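Proteophosphoglycan (PDB 2RE3) is of unknown function but belongs to the DUF1285 family, has a fold built from repeated structural motifs, and may take part in signal transduction. Local coordinates at residues D42-R47 / R90-P95; G14-A19 / P61-L66; A94-V99 / T115-D120; G26-H31 / S68-R73; P36-I41 / P83-G88. All blocks are in the same frame, centred on the assembly; numbering follows the deposited sequence.

Interaction 1 of 5, residues D42-R47 / R90-P95; sequences DMRIAR and RVDDAP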
# COMPACT_ATOMS: atom_id res chain seq x y z
N ASP A 42 -20.27 -1.43 0.26
CA ASP A 42 -19.97 -0.85 1.56
C ASP A 42 -18.70 -1.53 2.10
O ASP A 42 -18.70 -2.32 3.07
CB ASP A 42 -21.18 -0.99 2.49
CG ASP A 42 -21.10 -0.05 3.68
OD1 ASP A 42 -19.98 0.38 4.06
OD2 ASP A 42 -22.18 0.24 4.26
N MSE A 43 -17.59 -1.18 1.47
CA MSE A 43 -16.31 -1.70 1.85
C MSE A 43 -15.35 -0.53 2.05
O MSE A 43 -15.29 0.38 1.22
CB MSE A 43 -15.78 -2.67 0.77
CG MSE A 43 -14.58 -3.52 1.19
SE MSE A 43 -15.09 -4.94 2.44
CE MSE A 43 -15.32 -6.35 1.15
N ARG A 44 -14.57 -0.59 3.13
CA ARG A 44 -13.63 0.45 3.48
C ARG A 44 -12.37 -0.22 3.99
O ARG A 44 -12.47 -1.05 4.88
CB ARG A 44 -14.21 1.30 4.58
CG ARG A 44 -13.25 2.29 5.17
CD ARG A 44 -13.99 3.35 6.01
NE ARG A 44 -14.54 2.76 7.22
CZ ARG A 44 -13.85 2.58 8.35
NH1 ARG A 44 -12.59 2.96 8.44
NH2 ARG A 44 -14.44 2.01 9.40
N ILE A 45 -11.22 0.13 3.41
CA ILE A 45 -9.92 -0.27 3.93
C ILE A 45 -9.42 0.80 4.87
O ILE A 45 -9.03 1.91 4.44
CB ILE A 45 -8.88 -0.45 2.80
CG1 ILE A 45 -9.43 -1.42 1.73
CG2 ILE A 45 -7.56 -0.95 3.38
CD1 ILE A 45 -8.51 -1.64 0.55
N ALA A 46 -9.46 0.51 6.16
CA ALA A 46 -8.98 1.50 7.15
C ALA A 46 -7.48 1.75 7.00
O ALA A 46 -6.76 0.94 6.42
CB ALA A 46 -9.31 1.07 8.59
N ARG A 47 -7.04 2.88 7.53
CA ARG A 47 -5.63 3.29 7.57
C ARG A 47 -4.68 2.23 8.11
O ARG A 47 -3.50 2.20 7.75
CB ARG A 47 -5.53 4.54 8.46
CG ARG A 47 -4.26 5.30 8.31
CD ARG A 47 -4.42 6.78 8.77
NE ARG A 47 -3.33 7.61 8.25
CZ ARG A 47 -2.07 7.60 8.71
NH1 ARG A 47 -1.72 6.80 9.72
NH2 ARG A 47 -1.15 8.40 8.16
N ARG A 90 -13.95 2.19 -0.63
CA ARG A 90 -13.48 3.38 0.05
C ARG A 90 -12.14 3.03 0.63
O ARG A 90 -12.00 1.98 1.25
CB ARG A 90 -14.42 3.74 1.19
CG ARG A 90 -15.35 4.91 0.94
CD ARG A 90 -16.19 5.25 2.20
NE ARG A 90 -17.17 4.19 2.38
CZ ARG A 90 -17.61 3.70 3.53
NH1 ARG A 90 -17.16 4.18 4.69
NH2 ARG A 90 -18.49 2.72 3.52
N VAL A 91 -11.16 3.90 0.47
CA VAL A 91 -9.87 3.67 1.10
C VAL A 91 -9.51 4.93 1.87
O VAL A 91 -9.44 6.01 1.29
CB VAL A 91 -8.77 3.33 0.08
CG1 VAL A 91 -7.46 3.12 0.80
CG2 VAL A 91 -9.16 2.10 -0.75
N ASP A 92 -9.32 4.78 3.17
CA ASP A 92 -9.15 5.93 4.03
C ASP A 92 -7.86 6.60 3.69
O ASP A 92 -7.83 7.80 3.54
CB ASP A 92 -9.16 5.52 5.50
CG ASP A 92 -10.56 5.28 6.01
OD1 ASP A 92 -11.53 5.60 5.28
OD2 ASP A 92 -10.69 4.76 7.15
N ASP A 93 -6.81 5.80 3.55
CA ASP A 93 -5.48 6.30 3.26
C ASP A 93 -4.83 5.48 2.13
O ASP A 93 -5.06 5.78 0.97
CB ASP A 93 -4.66 6.28 4.56
CG ASP A 93 -3.39 7.10 4.45
OD1 ASP A 93 -3.11 7.64 3.38
OD2 ASP A 93 -2.68 7.21 5.46
N ALA A 94 -4.05 4.45 2.43
CA ALA A 94 -3.46 3.63 1.39
C ALA A 94 -4.17 2.30 1.42
O ALA A 94 -4.72 1.91 2.45
CB ALA A 94 -1.97 3.47 1.61
N PRO A 95 -4.22 1.61 0.27
CA PRO A 95 -4.82 0.27 0.24
C PRO A 95 -4.04 -0.77 1.04
O PRO A 95 -4.59 -1.84 1.38
CB PRO A 95 -4.82 -0.08 -1.25
CG PRO A 95 -3.79 0.84 -1.89
CD PRO A 95 -3.79 2.06 -1.07
O HOH W 1 -6.61 3.10 4.12
O HOH W 2 -3.30 3.24 5.22
O HOH W 3 -8.79 4.28 9.05
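Strands 37-45 and 86-91, the parallel pair in the middle of the N-terminal mixed sheet, are held most closely along their backbones. R90 N donates to M43 O at 2.9 Å (167°), I45 N answers to R90 O at 2.9 Å, and just past the strand end D92 N still reaches I45 O at 3.2 Å. On one face I45 and V91 lie side by side, I45 CD1 4.0 Å from V91 CG2, and the I45 methyls rest against the P95 carbonyl. The face carrying R44 and R90 is charged and more open to solvent. R44 bends at chi3 (70°), so that its NH1 meets the syn lone pair of D92 OD2 at 2.9 Å, while R90 NH2 bridges to D42 OD1 at 2.8 Å; the two carboxylates probably offset the nearness of the two guanidinium groups. Toward the loops, a water takes the D93 N-H and sits against the carbonyls of I45 and A94. There R47 NE pairs with D93 OD2 at 2.9 Å, and D93 OD1 bonds to Y144. Strand 51-53 flanks strand 37-45, its F52 in cation-pi contact with R44, and F78 of strand 77-81 packs on V91 and P95.

Interaction 2 of 5, residues G14-A19 / P61-L66; sequences GLLASA and PAMVRL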
# COMPACT_ATOMS: atom_id res chain seq x y z
N GLY A 14 -23.44 -11.05 -2.35
CA GLY A 14 -22.88 -10.46 -1.12
C GLY A 14 -21.39 -10.71 -0.91
O GLY A 14 -20.68 -11.09 -1.83
N LEU A 15 -20.91 -10.48 0.31
CA LEU A 15 -19.49 -10.59 0.61
C LEU A 15 -18.90 -11.97 0.34
O LEU A 15 -18.01 -12.13 -0.51
CB LEU A 15 -19.24 -10.25 2.08
CG LEU A 15 -17.78 -10.21 2.49
CD1 LEU A 15 -17.09 -9.20 1.59
CD2 LEU A 15 -17.64 -9.86 3.97
N LEU A 16 -19.41 -12.96 1.06
CA LEU A 16 -18.95 -14.33 0.97
C LEU A 16 -19.21 -14.96 -0.40
O LEU A 16 -18.38 -15.73 -0.90
CB LEU A 16 -19.62 -15.18 2.06
CG LEU A 16 -18.91 -15.25 3.42
CD1 LEU A 16 -17.88 -14.11 3.64
CD2 LEU A 16 -19.90 -15.34 4.58
N ALA A 17 -20.35 -14.65 -1.01
CA ALA A 17 -20.66 -15.21 -2.32
C ALA A 17 -19.64 -14.68 -3.32
O ALA A 17 -19.12 -15.43 -4.13
CB ALA A 17 -22.08 -14.89 -2.77
N SER A 18 -19.32 -13.40 -3.20
CA SER A 18 -18.39 -12.79 -4.13
C SER A 18 -17.01 -13.37 -3.99
O SER A 18 -16.35 -13.60 -4.99
CB SER A 18 -18.33 -11.29 -3.89
OG SER A 18 -19.59 -10.74 -4.14
N ALA A 19 -16.59 -13.60 -2.75
CA ALA A 19 -15.30 -14.24 -2.46
C ALA A 19 -15.21 -15.68 -3.04
O ALA A 19 -14.14 -16.14 -3.44
CB ALA A 19 -15.04 -14.24 -0.95
N PRO A 61 -7.78 -13.03 7.24
CA PRO A 61 -6.73 -12.58 6.34
C PRO A 61 -6.78 -13.24 4.95
O PRO A 61 -6.49 -12.58 3.97
CB PRO A 61 -5.43 -12.92 7.08
CG PRO A 61 -5.81 -13.30 8.46
CD PRO A 61 -7.25 -13.61 8.49
N ALA A 62 -7.20 -14.50 4.87
CA ALA A 62 -7.34 -15.16 3.56
C ALA A 62 -8.23 -14.37 2.58
O ALA A 62 -7.90 -14.21 1.41
CB ALA A 62 -7.84 -16.64 3.73
N MSE A 63 -9.35 -13.86 3.08
CA MSE A 63 -10.32 -13.20 2.23
C MSE A 63 -9.83 -11.81 1.92
O MSE A 63 -10.02 -11.29 0.81
CB MSE A 63 -11.64 -13.11 2.94
CG MSE A 63 -12.72 -12.42 2.13
SE MSE A 63 -14.33 -12.40 3.14
CE MSE A 63 -14.43 -14.34 3.42
N VAL A 64 -9.19 -11.20 2.91
CA VAL A 64 -8.62 -9.91 2.66
C VAL A 64 -7.54 -10.03 1.55
O VAL A 64 -7.41 -9.12 0.73
CB VAL A 64 -8.07 -9.26 3.96
CG1 VAL A 64 -7.26 -8.06 3.63
CG2 VAL A 64 -9.22 -8.90 4.91
N ARG A 65 -6.80 -11.13 1.50
CA ARG A 65 -5.76 -11.32 0.47
C ARG A 65 -6.39 -11.51 -0.90
O ARG A 65 -5.93 -10.98 -1.91
CB ARG A 65 -4.93 -12.54 0.77
CG ARG A 65 -3.71 -12.30 1.61
CD ARG A 65 -2.92 -13.61 1.77
NE ARG A 65 -3.26 -14.13 3.08
CZ ARG A 65 -3.70 -15.34 3.35
NH1 ARG A 65 -3.82 -16.30 2.44
NH2 ARG A 65 -4.00 -15.61 4.60
N LEU A 66 -7.49 -12.25 -0.90
CA LEU A 66 -8.24 -12.57 -2.10
C LEU A 66 -8.80 -11.30 -2.74
O LEU A 66 -8.57 -11.04 -3.92
CB LEU A 66 -9.36 -13.57 -1.75
CG LEU A 66 -10.07 -14.30 -2.89
CD1 LEU A 66 -9.07 -15.22 -3.60
CD2 LEU A 66 -11.29 -15.13 -2.37
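Helices 15-21 and 61-68 pack obliquely: the segments 15-19 and 61-66 cross at 63°, their axes no nearer than 11.2 Å, and side chains rather than backbone fill the gap. No hydrogen bond crosses it, so the contact is apolar packing between the N-terminal helix and helix 61-68, which lies between strands 56-57 and 71-74 in the chain. Three residues bury most of the surface: M63, A19 and L66. M63, a selenomethionine, does the reaching. Its CG stands anti to the backbone N and the chain runs straight on to the selenium before bending at chi3 (-56°), which lays the SE-CE end against the start of the other helix. SE lies 4.1 Å from L15 CG, the two side chains crossing obliquely; CE lies 3.5 Å from L16 CD1, and here the crossing is close to a right angle. A19, one turn further on, faces the gap with just a methyl, and its CB sits 4.3 Å from M63 CG, near the root of the long side chain. L66, a turn after M63, closes the other flank, its CG again anti to the backbone N. Around this core F67 packs on both L15 and A19, and Y53 of strand 51-53 also touches L15. G14 is the N-cap residue of the first helix, and its carbonyl O accepts both S18 N and S18 OG, the hydroxyl at 2.6 Å. Across the gap, L66 CD2 lies 4.1 Å from A19 CB and presses on the backbone too, 3.2 Å from A19 O.

Interaction 3 of 5, residues A94-V99 / T115-D120; sequences APFVAV and TTHVGD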
# COMPACT_ATOMS: atom_id res chain seq x y z
N ALA A 94 -4.05 4.45 2.43
CA ALA A 94 -3.46 3.63 1.39
C ALA A 94 -4.17 2.30 1.42
O ALA A 94 -4.72 1.91 2.45
CB ALA A 94 -1.97 3.47 1.61
N PRO A 95 -4.22 1.61 0.27
CA PRO A 95 -4.82 0.27 0.24
C PRO A 95 -4.04 -0.77 1.04
O PRO A 95 -4.59 -1.84 1.38
CB PRO A 95 -4.82 -0.08 -1.25
CG PRO A 95 -3.79 0.84 -1.89
CD PRO A 95 -3.79 2.06 -1.07
N PHE A 96 -2.77 -0.48 1.34
CA PHE A 96 -1.94 -1.43 2.09
C PHE A 96 -1.16 -0.79 3.22
O PHE A 96 -0.94 0.41 3.24
CB PHE A 96 -0.95 -2.11 1.16
CG PHE A 96 -1.58 -2.83 0.00
CD1 PHE A 96 -2.36 -3.95 0.21
CD2 PHE A 96 -1.33 -2.43 -1.29
CE1 PHE A 96 -2.89 -4.64 -0.85
CE2 PHE A 96 -1.86 -3.11 -2.37
CZ PHE A 96 -2.66 -4.22 -2.14
N VAL A 97 -0.78 -1.61 4.18
CA VAL A 97 0.15 -1.22 5.20
C VAL A 97 1.40 -2.09 5.04
O VAL A 97 1.28 -3.30 4.96
CB VAL A 97 -0.42 -1.41 6.61
CG1 VAL A 97 0.70 -1.36 7.64
CG2 VAL A 97 -1.51 -0.35 6.91
N ALA A 98 2.57 -1.46 4.99
CA ALA A 98 3.86 -2.15 5.03
C ALA A 98 4.17 -2.51 6.48
O ALA A 98 4.32 -1.62 7.32
CB ALA A 98 5.00 -1.24 4.47
N VAL A 99 4.28 -3.81 6.76
CA VAL A 99 4.50 -4.27 8.14
C VAL A 99 5.89 -4.79 8.41
O VAL A 99 6.22 -5.09 9.55
CB VAL A 99 3.52 -5.38 8.51
CG1 VAL A 99 2.07 -4.82 8.49
CG2 VAL A 99 3.72 -6.60 7.58
N THR A 115 7.46 -5.81 3.01
CA THR A 115 6.36 -6.75 2.98
C THR A 115 5.14 -6.03 3.55
O THR A 115 5.27 -5.32 4.57
CB THR A 115 6.70 -7.98 3.83
OG1 THR A 115 7.85 -8.61 3.25
CG2 THR A 115 5.53 -8.98 3.88
N THR A 116 4.00 -6.20 2.86
CA THR A 116 2.71 -5.61 3.23
C THR A 116 1.89 -6.57 4.09
O THR A 116 2.23 -7.75 4.23
CB THR A 116 1.85 -5.27 1.97
OG1 THR A 116 1.47 -6.49 1.31
CG2 THR A 116 2.64 -4.34 0.98
N HIS A 117 0.78 -6.07 4.64
CA HIS A 117 -0.03 -6.89 5.56
C HIS A 117 -0.80 -8.02 4.86
O HIS A 117 -1.41 -8.84 5.50
CB HIS A 117 -0.97 -6.00 6.41
CG HIS A 117 -2.17 -5.47 5.68
ND1 HIS A 117 -2.09 -4.64 4.58
CD2 HIS A 117 -3.50 -5.63 5.94
CE1 HIS A 117 -3.31 -4.31 4.19
NE2 HIS A 117 -4.18 -4.92 4.99
N VAL A 118 -0.78 -8.04 3.54
CA VAL A 118 -1.43 -9.11 2.80
C VAL A 118 -0.37 -10.00 2.14
O VAL A 118 -0.68 -10.83 1.29
CB VAL A 118 -2.41 -8.53 1.79
CG1 VAL A 118 -3.49 -7.71 2.53
CG2 VAL A 118 -1.67 -7.66 0.73
N GLY A 119 0.88 -9.84 2.54
CA GLY A 119 1.90 -10.75 2.11
C GLY A 119 2.69 -10.36 0.88
O GLY A 119 3.60 -11.09 0.50
N ASP A 120 2.37 -9.23 0.24
CA ASP A 120 3.10 -8.86 -0.96
C ASP A 120 4.45 -8.21 -0.61
O ASP A 120 4.64 -7.61 0.45
CB ASP A 120 2.32 -7.90 -1.84
CG ASP A 120 1.06 -8.52 -2.42
OD1 ASP A 120 1.05 -9.74 -2.79
OD2 ASP A 120 0.08 -7.74 -2.53
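V97 O is the best-held polar atom, gripped by two partners across the contact: the N-H of H117, with H117 N at 2.8 Å, and the CA-H of T116, with T116 CA at 3.2 Å. The H117 nitrogen lies nearly along the C=O axis, though the N-H points somewhat off the oxygen (132° at the hydrogen). This is the beta hairpin of strands 96-104 and 111-116, at the point where the second strand ends in a type I turn, T116 to G119. A98 and T116 form a non-hydrogen-bonded antiparallel pair, and one residue further along V99 N donates to T115 O at 2.8 Å. Just past the turn, D120 N donates to T116 OG1 at 3.1 Å, which ties the hydroxyl to the chain as it leaves toward strand 121-123; the D120 carboxylate goes on to a salt bridge with R148. H117 carries CG in the crowded position between backbone N and carbonyl carbon (chi1 76°), so its imidazole folds back along the first strand. H117 CE1 comes up to the edge of the F96 ring, and the two side chains cross at about a right angle. The F96 ring also touches V118, F96 CE1 being 3.6 Å from V118 CG2, while helix 61-68 packs on both through S68. The other V118 methyl, CG1, stands 3.7 Å above the plane of the H117 imidazole, over its centre.

Interaction 4 of 5, residues G26-H31 / S68-R73; sequences GPAPVH and SSILKR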
# COMPACT_ATOMS: atom_id res chain seq x y z
N GLY A 26 -2.63 -15.09 -7.03
CA GLY A 26 -1.74 -13.92 -6.95
C GLY A 26 -2.43 -12.67 -7.44
O GLY A 26 -3.61 -12.72 -7.79
N PRO A 27 -1.68 -11.54 -7.49
CA PRO A 27 -2.26 -10.26 -7.93
C PRO A 27 -2.71 -10.34 -9.38
O PRO A 27 -1.97 -10.77 -10.23
CB PRO A 27 -1.13 -9.24 -7.73
CG PRO A 27 0.12 -10.00 -7.47
CD PRO A 27 -0.24 -11.43 -7.15
N ALA A 28 -3.96 -9.98 -9.61
CA ALA A 28 -4.62 -10.20 -10.88
C ALA A 28 -4.23 -9.07 -11.82
O ALA A 28 -3.90 -7.98 -11.37
CB ALA A 28 -6.15 -10.27 -10.70
N PRO A 29 -4.25 -9.34 -13.14
CA PRO A 29 -3.87 -8.36 -14.16
C PRO A 29 -5.03 -7.45 -14.48
O PRO A 29 -5.55 -7.39 -15.62
CB PRO A 29 -3.48 -9.24 -15.34
CG PRO A 29 -4.46 -10.43 -15.21
CD PRO A 29 -4.62 -10.65 -13.72
N VAL A 30 -5.42 -6.70 -13.46
CA VAL A 30 -6.66 -5.95 -13.48
C VAL A 30 -6.68 -4.86 -14.53
O VAL A 30 -7.77 -4.41 -14.90
CB VAL A 30 -6.97 -5.36 -12.11
CG1 VAL A 30 -7.34 -6.51 -11.10
CG2 VAL A 30 -5.80 -4.51 -11.64
N HIS A 31 -5.52 -4.44 -15.04
CA HIS A 31 -5.50 -3.40 -16.05
C HIS A 31 -5.71 -3.94 -17.45
O HIS A 31 -5.72 -3.18 -18.41
CB HIS A 31 -4.26 -2.52 -15.94
CG HIS A 31 -4.26 -1.64 -14.71
ND1 HIS A 31 -4.77 -0.36 -14.70
CD2 HIS A 31 -3.83 -1.88 -13.44
CE1 HIS A 31 -4.63 0.16 -13.49
NE2 HIS A 31 -4.08 -0.75 -12.71
N SER A 68 -7.85 -8.31 -2.14
CA SER A 68 -6.75 -7.39 -2.38
C SER A 68 -6.09 -7.71 -3.71
O SER A 68 -5.54 -6.81 -4.34
CB SER A 68 -5.69 -7.46 -1.26
OG SER A 68 -6.15 -6.79 -0.09
N SER A 69 -6.13 -8.98 -4.12
CA SER A 69 -5.57 -9.38 -5.41
C SER A 69 -6.28 -8.68 -6.60
O SER A 69 -5.69 -8.60 -7.68
CB SER A 69 -5.60 -10.90 -5.60
OG SER A 69 -6.90 -11.42 -5.90
N ILE A 70 -7.50 -8.19 -6.40
CA ILE A 70 -8.23 -7.58 -7.54
C ILE A 70 -8.43 -6.07 -7.36
O ILE A 70 -9.33 -5.47 -7.96
CB ILE A 70 -9.56 -8.32 -7.85
CG1 ILE A 70 -10.48 -8.39 -6.61
CG2 ILE A 70 -9.22 -9.70 -8.45
CD1 ILE A 70 -11.94 -8.71 -6.93
N LEU A 71 -7.60 -5.47 -6.52
CA LEU A 71 -7.61 -4.04 -6.35
C LEU A 71 -7.06 -3.37 -7.60
O LEU A 71 -6.04 -3.81 -8.19
CB LEU A 71 -6.77 -3.64 -5.16
CG LEU A 71 -7.45 -3.62 -3.80
CD1 LEU A 71 -6.40 -3.61 -2.75
CD2 LEU A 71 -8.33 -2.37 -3.71
N LYS A 72 -7.73 -2.30 -8.01
CA LYS A 72 -7.33 -1.51 -9.14
C LYS A 72 -7.52 -0.04 -8.78
O LYS A 72 -8.55 0.36 -8.22
CB LYS A 72 -8.19 -1.88 -10.34
CG LYS A 72 -7.78 -1.18 -11.63
CD LYS A 72 -8.70 -1.55 -12.82
CE LYS A 72 -8.02 -1.24 -14.18
NZ LYS A 72 -8.89 -1.58 -15.37
N ARG A 73 -6.53 0.77 -9.11
CA ARG A 73 -6.62 2.19 -8.92
C ARG A 73 -6.96 2.86 -10.24
O ARG A 73 -6.32 2.58 -11.25
CB ARG A 73 -5.27 2.70 -8.43
CG ARG A 73 -5.29 4.12 -8.00
CD ARG A 73 -3.91 4.65 -7.74
NE ARG A 73 -3.97 6.09 -7.65
CZ ARG A 73 -2.99 6.85 -7.19
NH1 ARG A 73 -1.85 6.34 -6.74
NH2 ARG A 73 -3.16 8.16 -7.17
O HOH W 4 -3.82 -0.56 -10.05
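K72 and H31 cross obliquely, the lysine chain passing over one face of the imidazole. Fully extended from CG anti to the backbone N onward, K72 puts its CE 3.7 Å from the centroid of the H31 ring in a CH-pi contact, 25° off the ring normal. Beyond it K72 NZ donates to V30 O at 3.1 Å, coming from above the carbonyl plane; E74 offers the ammonium a long, weak ion pair as well. V30 and K72 slide past each other in opposite directions, V30 CG2 lying 3.8 Å from K72 CB, while V30 CG1 leans on the backbone of I70. H31 is held at its edge too: a water sits in the ring plane 2.7 Å from H31 NE2 and accepts R73 N. An alanine in place of K72 removes the ammonium donor to V30 O and the methylene over the H31 face, and would probably loosen this end of the loop. At the other end the backbone takes over, with A28 N bonding almost straight to S69 O at 2.9 Å (170°) and A28 CB resting on I70 CG2. Between the two ends P29 centres an inverse gamma turn. In this way the N-terminal loop runs beside 69-73, their end-to-end directions 26° apart, and borders strand 71-74, the outermost strand on that side of the mixed sheet.

Interaction 5 of 5, residues P36-I41 / P83-G88; sequences PFNGDI and PVEKVG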
# COMPACT_ATOMS: atom_id res chain seq x y z
N PRO A 36 -18.09 -2.98 -16.98
CA PRO A 36 -18.86 -1.79 -16.64
C PRO A 36 -18.97 -1.70 -15.12
O PRO A 36 -18.90 -2.71 -14.44
CB PRO A 36 -20.21 -2.03 -17.31
CG PRO A 36 -20.32 -3.52 -17.44
CD PRO A 36 -18.94 -4.11 -17.42
N PHE A 37 -19.07 -0.48 -14.62
CA PHE A 37 -19.13 -0.18 -13.20
C PHE A 37 -20.44 -0.66 -12.60
O PHE A 37 -21.49 -0.19 -12.99
CB PHE A 37 -19.03 1.34 -13.08
CG PHE A 37 -19.17 1.87 -11.68
CD1 PHE A 37 -18.26 1.51 -10.68
CD2 PHE A 37 -20.15 2.80 -11.38
CE1 PHE A 37 -18.37 2.03 -9.41
CE2 PHE A 37 -20.26 3.33 -10.11
CZ PHE A 37 -19.38 2.95 -9.12
N ASN A 38 -20.41 -1.58 -11.64
CA ASN A 38 -21.66 -2.00 -10.98
C ASN A 38 -22.00 -1.35 -9.65
O ASN A 38 -22.83 -1.86 -8.92
CB ASN A 38 -21.67 -3.51 -10.77
CG ASN A 38 -21.43 -4.26 -12.03
OD1 ASN A 38 -20.31 -4.28 -12.56
ND2 ASN A 38 -22.48 -4.89 -12.55
N GLY A 39 -21.39 -0.23 -9.32
CA GLY A 39 -21.74 0.48 -8.08
C GLY A 39 -20.66 0.38 -7.02
O GLY A 39 -19.66 -0.35 -7.16
N ASP A 40 -20.84 1.15 -5.96
CA ASP A 40 -19.97 1.07 -4.82
C ASP A 40 -20.53 0.06 -3.83
O ASP A 40 -21.76 -0.04 -3.66
CB ASP A 40 -19.87 2.43 -4.18
CG ASP A 40 -19.26 3.46 -5.10
OD1 ASP A 40 -18.07 3.30 -5.47
OD2 ASP A 40 -19.99 4.42 -5.45
N ILE A 41 -19.66 -0.72 -3.21
CA ILE A 41 -20.09 -1.61 -2.14
C ILE A 41 -19.69 -0.98 -0.83
O ILE A 41 -18.87 -0.07 -0.80
CB ILE A 41 -19.51 -3.04 -2.26
CG1 ILE A 41 -17.99 -3.03 -2.40
CG2 ILE A 41 -20.16 -3.78 -3.46
CD1 ILE A 41 -17.41 -4.42 -2.47
N PRO A 83 -12.83 -9.61 -14.73
CA PRO A 83 -13.17 -9.42 -16.15
C PRO A 83 -14.63 -9.04 -16.42
O PRO A 83 -14.93 -8.48 -17.48
CB PRO A 83 -12.89 -10.79 -16.79
CG PRO A 83 -11.96 -11.48 -15.85
CD PRO A 83 -12.32 -10.97 -14.46
N VAL A 84 -15.54 -9.34 -15.50
CA VAL A 84 -16.96 -9.08 -15.76
C VAL A 84 -17.56 -7.96 -14.92
O VAL A 84 -18.56 -7.35 -15.34
CB VAL A 84 -17.82 -10.39 -15.68
CG1 VAL A 84 -17.44 -11.29 -16.85
CG2 VAL A 84 -17.65 -11.13 -14.34
N GLU A 85 -16.93 -7.65 -13.79
CA GLU A 85 -17.51 -6.73 -12.83
C GLU A 85 -16.46 -5.78 -12.24
O GLU A 85 -15.33 -6.18 -12.04
CB GLU A 85 -18.14 -7.53 -11.70
CG GLU A 85 -18.85 -6.68 -10.68
CD GLU A 85 -19.86 -7.46 -9.82
OE1 GLU A 85 -19.51 -8.55 -9.29
OE2 GLU A 85 -21.00 -6.95 -9.65
N LYS A 86 -16.87 -4.55 -11.95
CA LYS A 86 -16.07 -3.56 -11.23
C LYS A 86 -16.90 -2.86 -10.15
O LYS A 86 -17.93 -2.25 -10.47
CB LYS A 86 -15.56 -2.50 -12.20
CG LYS A 86 -15.25 -1.15 -11.58
CD LYS A 86 -14.26 -0.28 -12.39
CE LYS A 86 -14.96 0.64 -13.41
NZ LYS A 86 -14.02 1.70 -13.94
N VAL A 87 -16.45 -2.91 -8.89
CA VAL A 87 -17.11 -2.22 -7.82
C VAL A 87 -16.19 -1.26 -7.10
O VAL A 87 -15.00 -1.52 -6.90
CB VAL A 87 -17.72 -3.20 -6.81
CG1 VAL A 87 -18.86 -3.96 -7.45
CG2 VAL A 87 -16.66 -4.14 -6.25
N GLY A 88 -16.76 -0.14 -6.68
CA GLY A 88 -16.01 0.87 -5.94
C GLY A 88 -15.87 0.57 -4.45
O GLY A 88 -16.84 0.17 -3.81
O HOH W 5 -17.42 2.29 -1.75
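Strand 86-88 runs parallel to strand 37-41 at the outer end of the central pair of the N-terminal mixed sheet, and the second segment comes into it from a loop. V84 merely brushes P36 with its carbonyl. E85 reaches across with an extended chain and lies against N38 at about a right angle, E85 OE2 being 3.7 Å from N38 CB. An alanine here lacks the CG and carboxylate that lie along N38, and would probably leave that side chain less well packed. K86 is where the backbone pairing begins in earnest: K86 O accepts N38 N at 2.8 Å, nearly along the C=O axis. Its side chain bends at chi3 (90°) and crosses F37 at about a right angle, with the ammonium going on to a salt bridge with E74 and cation-pi contact with Y79. V87 packs on I41, V87 CG2 lying 3.9 Å from I41 CD1, and its CA-H makes a bent contact with G39 O. G88 then makes two bonds, G88 N to G39 O at 2.9 Å and I41 N to G88 O at 3.0 Å. Between N38 and D40 the first strand holds G39 with a positive phi (109°), an irregular spot where the regular pairing shifts by a residue. D40 OD1 lies 3.2 Å from G88 CA, where glycine carries no side chain.

Overall arrangement
Interactions 1 and 5 are two stations on the same parallel strand pair, 37-45 with 86-91, their centres about 16 Å apart. Interaction 4 adds strand 71-74 at the edge of that sheet, and interaction 2 lays helix 15-21 against helix 61-68; M43 and L15 connect it to interaction 1. Segments of these four contacts alternate along the chain, so the N-terminal half is tied together by interlocking pairings. Interaction 3 comes last and lies in the second six-stranded sheet, which repeats the 3-2-1-6-5-4 strand order of the first. It shares A94 and P95 with interaction 1, and F96 and V118 touch L71 and S68 of interaction 4, so these contacts join the two sheets, probably the repeated motif.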